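Local structure of ABC transporter substrate-binding protein (Staphylococcus aureus subsp. aureus NCTC 8325, 3UN6) at residues A[108-113]-A[221-226]; A[217-222]-A[285-290]. The protein probably serves as the ligand-binding component of an ABC-type import system, and binds zinc, although its physiological function is unknown. One frame throughout, in Å; residues are numbered along the deposited sequence.

Interaction 1. Residues A[108-113]-A[221-226]. With ZN (zinc ion), chain B.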
loop_
_atom_site.group_PDB
_atom_site.type_symbol
_atom_site.label_atom_id
_atom_site.label_comp_id
_atom_site.label_asym_id
_atom_site.label_seq_id
_atom_site.Cartn_x
_atom_site.Cartn_y
_atom_site.Cartn_z
ATOM N N LYS A 108 -7.874 -7.262 11.766
ATOM C CA LYS A 108 -6.713 -6.867 12.557
ATOM C C LYS A 108 -5.514 -6.786 11.615
ATOM O O LYS A 108 -5.354 -7.650 10.731
ATOM C CB LYS A 108 -6.407 -7.901 13.624
ATOM C CG LYS A 108 -7.371 -7.944 14.836
ATOM C CD LYS A 108 -7.050 -6.877 15.863
ATOM C CE LYS A 108 -7.788 -7.109 17.156
ATOM N NZ LYS A 108 -7.140 -6.355 18.297
ATOM N N ALA A 109 -4.708 -5.738 11.772
ATOM C CA ALA A 109 -3.466 -5.565 11.008
ATOM C C ALA A 109 -2.407 -6.359 11.753
ATOM O O ALA A 109 -2.331 -6.296 12.998
ATOM C CB ALA A 109 -3.048 -4.120 10.944
ATOM N N VAL A 110 -1.622 -7.116 11.009
ATOM C CA VAL A 110 -0.609 -7.999 11.604
ATOM C C VAL A 110 0.794 -7.630 11.206
ATOM O O VAL A 110 1.748 -7.917 11.950
ATOM C CB VAL A 110 -0.923 -9.481 11.291
ATOM C CG1 VAL A 110 -2.303 -9.832 11.862
ATOM C CG2 VAL A 110 -0.852 -9.784 9.782
ATOM N N ALA A 111 0.944 -6.955 10.070
ATOM C CA ALA A 111 2.271 -6.533 9.617
ATOM C C ALA A 111 2.188 -5.530 8.490
ATOM O O ALA A 111 1.154 -5.398 7.828
ATOM C CB ALA A 111 3.086 -7.753 9.167
ATOM N N LEU A 112 3.284 -4.828 8.247
ATOM C CA LEU A 112 3.338 -3.909 7.097
ATOM C C LEU A 112 3.517 -4.723 5.808
ATOM O O LEU A 112 4.010 -5.843 5.846
ATOM C CB LEU A 112 4.546 -2.976 7.231
ATOM C CG LEU A 112 4.608 -2.037 8.428
ATOM C CD1 LEU A 112 5.978 -1.342 8.454
ATOM C CD2 LEU A 112 3.428 -1.020 8.378
ATOM N N GLY A 113 3.094 -4.187 4.682
ATOM C CA GLY A 113 3.349 -4.827 3.403
ATOM C C GLY A 113 4.735 -4.423 2.868
ATOM O O GLY A 113 5.346 -5.145 2.093
ATOM N N CYS A 221 0.531 0.464 3.094
ATOM C CA CYS A 221 -0.246 -0.756 3.108
ATOM C C CYS A 221 0.150 -1.705 4.227
ATOM O O CYS A 221 1.323 -1.822 4.582
ATOM C CB CYS A 221 -0.153 -1.479 1.770
ATOM S SG CYS A 221 -1.061 -0.659 0.403
ATOM N N VAL A 222 -0.840 -2.429 4.730
ATOM C CA VAL A 222 -0.646 -3.422 5.799
ATOM C C VAL A 222 -1.327 -4.739 5.418
ATOM O O VAL A 222 -2.268 -4.763 4.615
ATOM C CB VAL A 222 -1.301 -2.955 7.158
ATOM C CG1 VAL A 222 -0.446 -1.901 7.846
ATOM C CG2 VAL A 222 -2.731 -2.485 6.929
ATOM N N LEU A 223 -0.817 -5.835 5.970
ATOM C CA LEU A 223 -1.463 -7.128 5.847
ATOM C C LEU A 223 -2.469 -7.190 6.991
ATOM O O LEU A 223 -2.084 -7.070 8.187
ATOM C CB LEU A 223 -0.471 -8.267 6.004
ATOM C CG LEU A 223 -1.061 -9.692 6.032
ATOM C CD1 LEU A 223 -1.746 -10.023 4.748
ATOM C CD2 LEU A 223 0.055 -10.719 6.327
ATOM N N VAL A 224 -3.745 -7.317 6.630
ATOM C CA VAL A 224 -4.804 -7.479 7.602
ATOM C C VAL A 224 -5.426 -8.860 7.425
ATOM O O VAL A 224 -5.465 -9.397 6.304
ATOM C CB VAL A 224 -5.893 -6.433 7.449
ATOM C CG1 VAL A 224 -5.289 -5.034 7.582
ATOM C CG2 VAL A 224 -6.608 -6.577 6.104
ATOM N N LEU A 225 -5.893 -9.438 8.532
ATOM C CA LEU A 225 -6.553 -10.723 8.511
ATOM C C LEU A 225 -7.861 -10.584 9.187
ATOM O O LEU A 225 -7.986 -9.807 10.147
ATOM C CB LEU A 225 -5.738 -11.770 9.281
ATOM C CG LEU A 225 -4.349 -12.063 8.714
ATOM C CD1 LEU A 225 -3.560 -12.987 9.636
ATOM C CD2 LEU A 225 -4.447 -12.646 7.316
ATOM N N ARG A 226 -8.854 -11.326 8.694
ATOM C CA ARG A 226 -10.147 -11.349 9.339
ATOM C C ARG A 226 -9.979 -11.995 10.714
ATOM O O ARG A 226 -9.192 -12.919 10.883
ATOM C CB ARG A 226 -11.197 -12.084 8.479
ATOM C CG ARG A 226 -11.716 -11.274 7.282
ATOM C CD ARG A 226 -12.776 -12.035 6.467
ATOM N NE ARG A 226 -13.942 -12.440 7.264
ATOM C CZ ARG A 226 -15.027 -11.694 7.480
ATOM N NH1 ARG A 226 -15.141 -10.474 6.976
ATOM N NH2 ARG A 226 -16.014 -12.181 8.211
HETATM ZN ZN ZN B . 0.073 1.181 -0.331
HETATM O O HOH W 1 -1.124 1.859 -2.284
#
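K108 and L225 exchange a pair of backbone hydrogen bonds, K108 N to L225 O (3.0 Å) and L225 N back to K108 O (2.9 Å), and so begin an antiparallel ladder that illustrates how a classic beta bulge is built into a sheet. The bulge comes at L223, which faces two residues: its O accepts from V110 N (2.9 Å), while its N donates to A111 O (2.7 Å). V110, with psi at -24°, is the residue that leaves the extended conformation, and the register moves by one. Beyond the bulge, G113 N still reaches C221 O (3.0 Å), but from a position 40° above the carbonyl plane, as the first strand turns away toward the second sheet. The strand order, with 221-225 running antiparallel between 89-93 and 108-110, is that of one lobe of a type II periplasmic-binding-protein fold.

At the end of this ladder lies a metal site: C221 SG binds zinc at 2.3 Å, and H46, C220 and a water complete the coordination. C221 N is hydrogen-bonded to H114.

The apolar packing sorts onto the sheet's two faces. K108, A111, L223 and L225 share one, where F240 of helix 234-250 packs on L223 and L225, and Y244 on A111 and L223; A109 and V224 share the other, the A109 methyl lying beside V224 CG1. V110 bridges both leucines from the bulge. L223 CG stands anti to its backbone N (chi1 174°), which places it next to V110 CG2, while L225 crosses V110 at about a right angle, its CD1 lying near both V110 branches. Past the bulge, L112 CD2 rests 4.0 Å from V222 CG1.

Interaction 2. Residues A[217-222]-A[285-290]. With ZN (zinc ion), chain B.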
loop_
_atom_site.group_PDB
_atom_site.type_symbol
_atom_site.label_atom_id
_atom_site.label_comp_id
_atom_site.label_asym_id
_atom_site.label_seq_id
_atom_site.Cartn_x
_atom_site.Cartn_y
_atom_site.Cartn_z
ATOM N N ASP A 217 9.209 7.441 5.732
ATOM C CA ASP A 217 8.681 6.149 6.168
ATOM C C ASP A 217 7.222 6.182 6.641
ATOM O O ASP A 217 6.867 5.593 7.672
ATOM C CB ASP A 217 9.593 5.518 7.239
ATOM C CG ASP A 217 9.253 4.011 7.505
ATOM O OD1 ASP A 217 8.680 3.325 6.611
ATOM O OD2 ASP A 217 9.570 3.520 8.615
ATOM N N ALA A 218 6.384 6.896 5.903
ATOM C CA ALA A 218 4.971 6.909 6.190
ATOM C C ALA A 218 4.419 5.523 5.892
ATOM O O ALA A 218 4.662 4.964 4.830
ATOM C CB ALA A 218 4.260 7.950 5.317
ATOM N N TYR A 219 3.680 4.943 6.821
ATOM C CA TYR A 219 3.095 3.658 6.542
ATOM C C TYR A 219 2.023 3.833 5.456
ATOM O O TYR A 219 1.340 4.874 5.395
ATOM C CB TYR A 219 2.489 3.030 7.796
ATOM C CG TYR A 219 3.459 2.609 8.872
ATOM C CD1 TYR A 219 4.828 2.455 8.617
ATOM C CD2 TYR A 219 2.983 2.234 10.123
ATOM C CE1 TYR A 219 5.697 2.018 9.617
ATOM C CE2 TYR A 219 3.833 1.777 11.114
ATOM C CZ TYR A 219 5.190 1.676 10.860
ATOM O OH TYR A 219 6.024 1.228 11.849
ATOM N N CYS A 220 1.911 2.834 4.578
ATOM C CA CYS A 220 0.899 2.845 3.529
ATOM C C CYS A 220 0.029 1.582 3.578
ATOM O O CYS A 220 -1.088 1.625 4.036
ATOM C CB CYS A 220 1.536 3.030 2.155
ATOM S SG CYS A 220 0.301 3.258 0.832
ATOM N N CYS A 221 0.531 0.464 3.094
ATOM C CA CYS A 221 -0.246 -0.756 3.108
ATOM C C CYS A 221 0.150 -1.705 4.227
ATOM O O CYS A 221 1.323 -1.822 4.582
ATOM C CB CYS A 221 -0.153 -1.479 1.770
ATOM S SG CYS A 221 -1.061 -0.659 0.403
ATOM N N VAL A 222 -0.840 -2.429 4.730
ATOM C CA VAL A 222 -0.646 -3.422 5.799
ATOM C C VAL A 222 -1.327 -4.739 5.418
ATOM O O VAL A 222 -2.268 -4.763 4.615
ATOM C CB VAL A 222 -1.301 -2.955 7.158
ATOM C CG1 VAL A 222 -0.446 -1.901 7.846
ATOM C CG2 VAL A 222 -2.731 -2.485 6.929
ATOM N N THR A 285 7.397 -5.086 11.087
ATOM C CA THR A 285 6.655 -4.839 12.329
ATOM C C THR A 285 5.856 -3.536 12.183
ATOM O O THR A 285 6.388 -2.532 11.685
ATOM C CB THR A 285 7.618 -4.623 13.487
ATOM O OG1 THR A 285 8.432 -5.783 13.660
ATOM C CG2 THR A 285 6.865 -4.345 14.825
ATOM N N ILE A 286 4.598 -3.547 12.599
ATOM C CA ILE A 286 3.814 -2.325 12.658
ATOM C C ILE A 286 4.158 -1.700 14.013
ATOM O O ILE A 286 3.665 -2.129 15.056
ATOM C CB ILE A 286 2.310 -2.570 12.608
ATOM C CG1 ILE A 286 1.906 -3.195 11.260
ATOM C CG2 ILE A 286 1.585 -1.253 12.812
ATOM C CD1 ILE A 286 0.387 -3.526 11.163
ATOM N N LYS A 287 5.040 -0.727 14.008
ATOM C CA LYS A 287 5.487 -0.133 15.253
ATOM C C LYS A 287 4.510 0.907 15.763
ATOM O O LYS A 287 3.852 1.612 14.971
ATOM C CB LYS A 287 6.882 0.468 15.099
ATOM C CG LYS A 287 7.944 -0.551 14.768
ATOM C CD LYS A 287 9.291 0.101 14.693
ATOM C CE LYS A 287 10.326 -0.811 14.081
ATOM N NZ LYS A 287 11.666 -0.128 14.055
ATOM N N PRO A 288 4.373 0.989 17.085
ATOM C CA PRO A 288 3.474 1.982 17.657
ATOM C C PRO A 288 3.766 3.405 17.152
ATOM O O PRO A 288 2.842 4.161 16.820
ATOM C CB PRO A 288 3.762 1.883 19.153
ATOM C CG PRO A 288 4.163 0.439 19.365
ATOM C CD PRO A 288 4.910 0.057 18.100
ATOM N N SER A 289 5.041 3.759 17.058
ATOM C CA SER A 289 5.421 5.099 16.625
ATOM C C SER A 289 4.939 5.380 15.201
ATOM O O SER A 289 4.372 6.447 14.908
ATOM C CB SER A 289 6.947 5.280 16.750
ATOM O OG SER A 289 7.622 4.302 15.963
ATOM N N GLY A 290 5.147 4.416 14.310
ATOM C CA GLY A 290 4.696 4.565 12.932
ATOM C C GLY A 290 3.187 4.625 12.849
ATOM O O GLY A 290 2.616 5.401 12.060
HETATM ZN ZN ZN B . 0.073 1.181 -0.331
HETATM O O HOH W 2 3.844 6.149 9.423
HETATM O O HOH W 1 -1.124 1.859 -2.284
#
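Y219 and G290 mark the closest backbone approach, 6.6 Å between their CA atoms, where the loop leading into strand 221-225 meets the first turn of helix 288-300. The example is one of a tyrosine lodged at a helix N-terminus in a binding-protein fold: K287 occupies the N-cap position, and its backbone N donates to Y219 OH (3.1 Å, 151° at the hydrogen). The phenol oxygen thus accepts a bond from the main chain just ahead of the helix, where the helix dipole might modestly polarise it.

G290 has no side chain, and this lets the ring settle directly against the main chain, with Y219 CE2 3.4 Å from both G290 CA and G290 C. One water ties the other end of the tyrosine to the same glycine, accepting from Y219 N (2.9 Å) and donating to G290 O (3.0 Å). Ring and hydroxyl touch this helix start directly, and the backbone N reaches it through the water. The K287 side chain crosses the tyrosine at about a right angle, bringing CB close to the hydroxyl before the extended chain carries its amine away.

I286 makes contact through two branches: its CG2 approaches Y219 CE2, and its CD1 meets V222 CG1 at 3.8 Å. Y219 O accepts a hydrogen bond from T148 OG1, and the next residue turns to the metal, C220 SG binding zinc at 2.4 Å.

Overall arrangement
Strand 221-225 belongs to both contacts: interaction 1 fixes it beside 108-113 within the sheet, and interaction 2 secures the loop just before it to the start of helix 288-300. Their centres lie 10 Å apart and they touch directly. I286 CD1 reaches A109 CB at 3.5 Å, and L112 CD1 lies 3.6 Å from Y219 CE1, so A109, A111 and L112 pack against I286, T285 and Y219, loop residues of interaction 2. Segments 221-226 and 217-222 both supply ligands to one zinc, C220 and C221 where loop becomes strand; H46 is the third protein ligand. A second zinc lies about 6 Å from the C221 side chain, placing this junction at a metal-binding region.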